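Local coordinates for probable AP endonuclease (African swine fever virus, PDB 6KI3), which cleaves the DNA backbone on the 5' side of abasic sites during DNA repair, with zinc ions as cofactor, at residues Thr99-Ile102 against Gln103-Leu107. Numbering follows the deposited sequence.
Sequences THFI and QQELL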
ATOM      1  N   THR A  99     -12.978   6.200 -14.828  1.00 51.67           N
ATOM      2  CA  THR A  99     -11.693   6.851 -15.060  1.00 53.20           C
ATOM      3  C   THR A  99     -11.749   8.332 -14.701  1.00 51.24           C
ATOM      4  O   THR A  99     -10.778   8.885 -14.170  1.00 48.41           O
ATOM      5  CB  THR A  99     -11.264   6.653 -16.516  1.00 55.58           C
ATOM      6  OG1 THR A  99     -10.831   5.300 -16.702  1.00 63.20           O
ATOM      7  CG2 THR A  99     -10.126   7.596 -16.890  1.00 46.01           C
ATOM      8  N   HIS A 100     -12.883   8.985 -14.962  1.00 53.07           N
ATOM      9  CA  HIS A 100     -13.017  10.390 -14.593  1.00 53.65           C
ATOM     10  C   HIS A 100     -12.927  10.575 -13.083  1.00 50.20           C
ATOM     11  O   HIS A 100     -12.366  11.567 -12.605  1.00 45.23           O
ATOM     12  CB  HIS A 100     -14.332  10.954 -15.124  1.00 60.65           C
ATOM     13  CG  HIS A 100     -14.597  12.359 -14.685  1.00 57.45           C
ATOM     14  ND1 HIS A 100     -15.354  12.659 -13.575  1.00 58.51           N
ATOM     15  CD2 HIS A 100     -14.191  13.546 -15.197  1.00 58.45           C
ATOM     16  CE1 HIS A 100     -15.408  13.969 -13.424  1.00 55.19           C
ATOM     17  NE2 HIS A 100     -14.713  14.531 -14.396  1.00 59.26           N
ATOM     18  N   PHE A 101     -13.472   9.628 -12.315  1.00 51.03           N
ATOM     19  CA  PHE A 101     -13.399   9.724 -10.860  1.00 49.83           C
ATOM     20  C   PHE A 101     -11.962   9.593 -10.369  1.00 47.19           C
ATOM     21  O   PHE A 101     -11.551  10.298  -9.440  1.00 44.78           O
ATOM     22  CB  PHE A 101     -14.287   8.660 -10.218  1.00 45.85           C
ATOM     23  CG  PHE A 101     -14.422   8.804  -8.730  1.00 48.00           C
ATOM     24  CD1 PHE A 101     -15.328   9.700  -8.191  1.00 47.64           C
ATOM     25  CD2 PHE A 101     -13.642   8.045  -7.872  1.00 44.24           C
ATOM     26  CE1 PHE A 101     -15.454   9.839  -6.822  1.00 44.65           C
ATOM     27  CE2 PHE A 101     -13.765   8.179  -6.503  1.00 41.50           C
ATOM     28  CZ  PHE A 101     -14.673   9.077  -5.978  1.00 41.64           C
ATOM     29  N   ILE A 102     -11.186   8.691 -10.978  1.00 46.57           N
ATOM     30  CA  ILE A 102      -9.767   8.583 -10.650  1.00 43.13           C
ATOM     31  C   ILE A 102      -9.048   9.888 -10.956  1.00 40.96           C
ATOM     32  O   ILE A 102      -8.111  10.274 -10.247  1.00 39.21           O
ATOM     33  CB  ILE A 102      -9.137   7.397 -11.410  1.00 42.74           C
ATOM     34  CG1 ILE A 102      -9.835   6.091 -11.029  1.00 41.34           C
ATOM     35  CG2 ILE A 102      -7.641   7.304 -11.132  1.00 36.60           C
ATOM     36  CD1 ILE A 102      -9.330   4.894 -11.795  1.00 44.83           C
ATOM     37  N   GLN A 103      -9.483  10.597 -12.001  1.00 42.74           N
ATOM     38  CA  GLN A 103      -8.855  11.867 -12.344  1.00 45.53           C
ATOM     39  C   GLN A 103      -9.061  12.909 -11.253  1.00 41.46           C
ATOM     40  O   GLN A 103      -8.172  13.735 -11.015  1.00 37.64           O
ATOM     41  CB  GLN A 103      -9.399  12.377 -13.678  1.00 46.22           C
ATOM     42  CG  GLN A 103      -8.505  13.402 -14.348  1.00 47.64           C
ATOM     43  CD  GLN A 103      -7.141  12.838 -14.697  1.00 45.92           C
ATOM     44  OE1 GLN A 103      -7.012  11.667 -15.053  1.00 48.80           O
ATOM     45  NE2 GLN A 103      -6.111  13.672 -14.592  1.00 52.05           N
ATOM     46  N   GLN A 104     -10.202  12.850 -10.585  1.00 41.62           N
ATOM     47  CA  GLN A 104     -10.492  13.733  -9.476  1.00 39.96           C
ATOM     48  C   GLN A 104      -9.590  13.469  -8.287  1.00 37.05           C
ATOM     49  O   GLN A 104      -9.069  14.368  -7.722  1.00 35.47           O
ATOM     50  CB  GLN A 104     -11.943  13.615  -9.046  1.00 44.25           C
ATOM     51  CG  GLN A 104     -12.930  13.701 -10.173  1.00 48.77           C
ATOM     52  CD  GLN A 104     -14.357  13.580  -9.733  1.00 55.07           C
ATOM     53  OE1 GLN A 104     -15.139  12.875 -10.352  1.00 65.89           O
ATOM     54  NE2 GLN A 104     -14.717  14.277  -8.669  1.00 54.41           N
ATOM     55  N   GLU A 105      -9.399  12.208  -7.957  1.00 36.64           N
ATOM     56  CA  GLU A 105      -8.547  11.811  -6.839  1.00 31.48           C
ATOM     57  C   GLU A 105      -7.099  12.221  -7.076  1.00 32.46           C
ATOM     58  O   GLU A 105      -6.443  12.768  -6.183  1.00 32.97           O
ATOM     59  CB  GLU A 105      -8.651  10.302  -6.615  1.00 32.24           C
ATOM     60  CG  GLU A 105      -9.954   9.849  -5.978  1.00 33.18           C
ATOM     61  CD  GLU A 105     -10.087   8.340  -5.946  1.00 37.06           C
ATOM     62  OE1 GLU A 105     -10.286   7.739  -7.023  1.00 41.57           O
ATOM     63  OE2 GLU A 105      -9.983   7.753  -4.849  1.00 35.51           O
ATOM     64  N   LEU A 106      -6.585  11.964  -8.281  1.00 33.40           N
ATOM     65  CA  LEU A 106      -5.208  12.335  -8.590  1.00 32.45           C
ATOM     66  C   LEU A 106      -4.999  13.838  -8.468  1.00 35.04           C
ATOM     67  O   LEU A 106      -3.972  14.289  -7.947  1.00 34.56           O
ATOM     68  CB  LEU A 106      -4.838  11.853  -9.993  1.00 33.64           C
ATOM     69  CG  LEU A 106      -4.794  10.337 -10.190  1.00 37.86           C
ATOM     70  CD1 LEU A 106      -4.607   9.996 -11.658  1.00 37.50           C
ATOM     71  CD2 LEU A 106      -3.686   9.720  -9.352  1.00 33.89           C
ATOM     72  N   LEU A 107      -5.967  14.632  -8.935  1.00 34.17           N
ATOM     73  CA  LEU A 107      -5.874  16.078  -8.771  1.00 35.57           C
ATOM     74  C   LEU A 107      -5.933  16.465  -7.299  1.00 33.04           C
ATOM     75  O   LEU A 107      -5.195  17.351  -6.852  1.00 33.55           O
ATOM     76  CB  LEU A 107      -6.991  16.768  -9.555  1.00 30.47           C
TER
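F101 and E105, one turn apart on a single helix, meet through ring and carboxylate. E105 OE1 lies 3.5 Å from F101 CD2, and the two flat groups are turned 51° from each other. The ring swings toward the following turn because CG of F101 is anti to its backbone N (chi1 -172°). Q104 OE1 comes obliquely to the other ortho carbon, CD1, at 3.8 Å, from the same side of the ring plane. Q104 also reaches back to the H100 ring, which it meets obliquely. Its extended chain sets OE1 3.2 Å from H100 ND1, but the angle is too poor for a hydrogen bond.

The apolar contact is between I102 and L106, which lie side by side and point the same way, with CG2 of I102 4.1 Å from CD1 of L106.

The backbone follows the alpha-helical i to i+4 pattern. L106 N bonds to I102 O at 3.0 Å and is nearly straight (169°). E105 to F101, Q104 to H100 and Q103 to T99 continue the pattern, the last two more bent. Q103 turns its amide away from this turn, and NE2 bonds to K137 O.

E105 OE1 is close to D88 OD2, a like-charged pair that may favour protonation of one acid. H83, a zinc ligand, is about 7 Å from E105, side chain to side chain. F101 touches A52 and D88 in loops. Helix 96-112 links parallel strands 79-83 and 116-120 in a beta-alpha-beta unit of the TIM barrel, and its I102, E105 and L106 pack on L117 of strand 116-120.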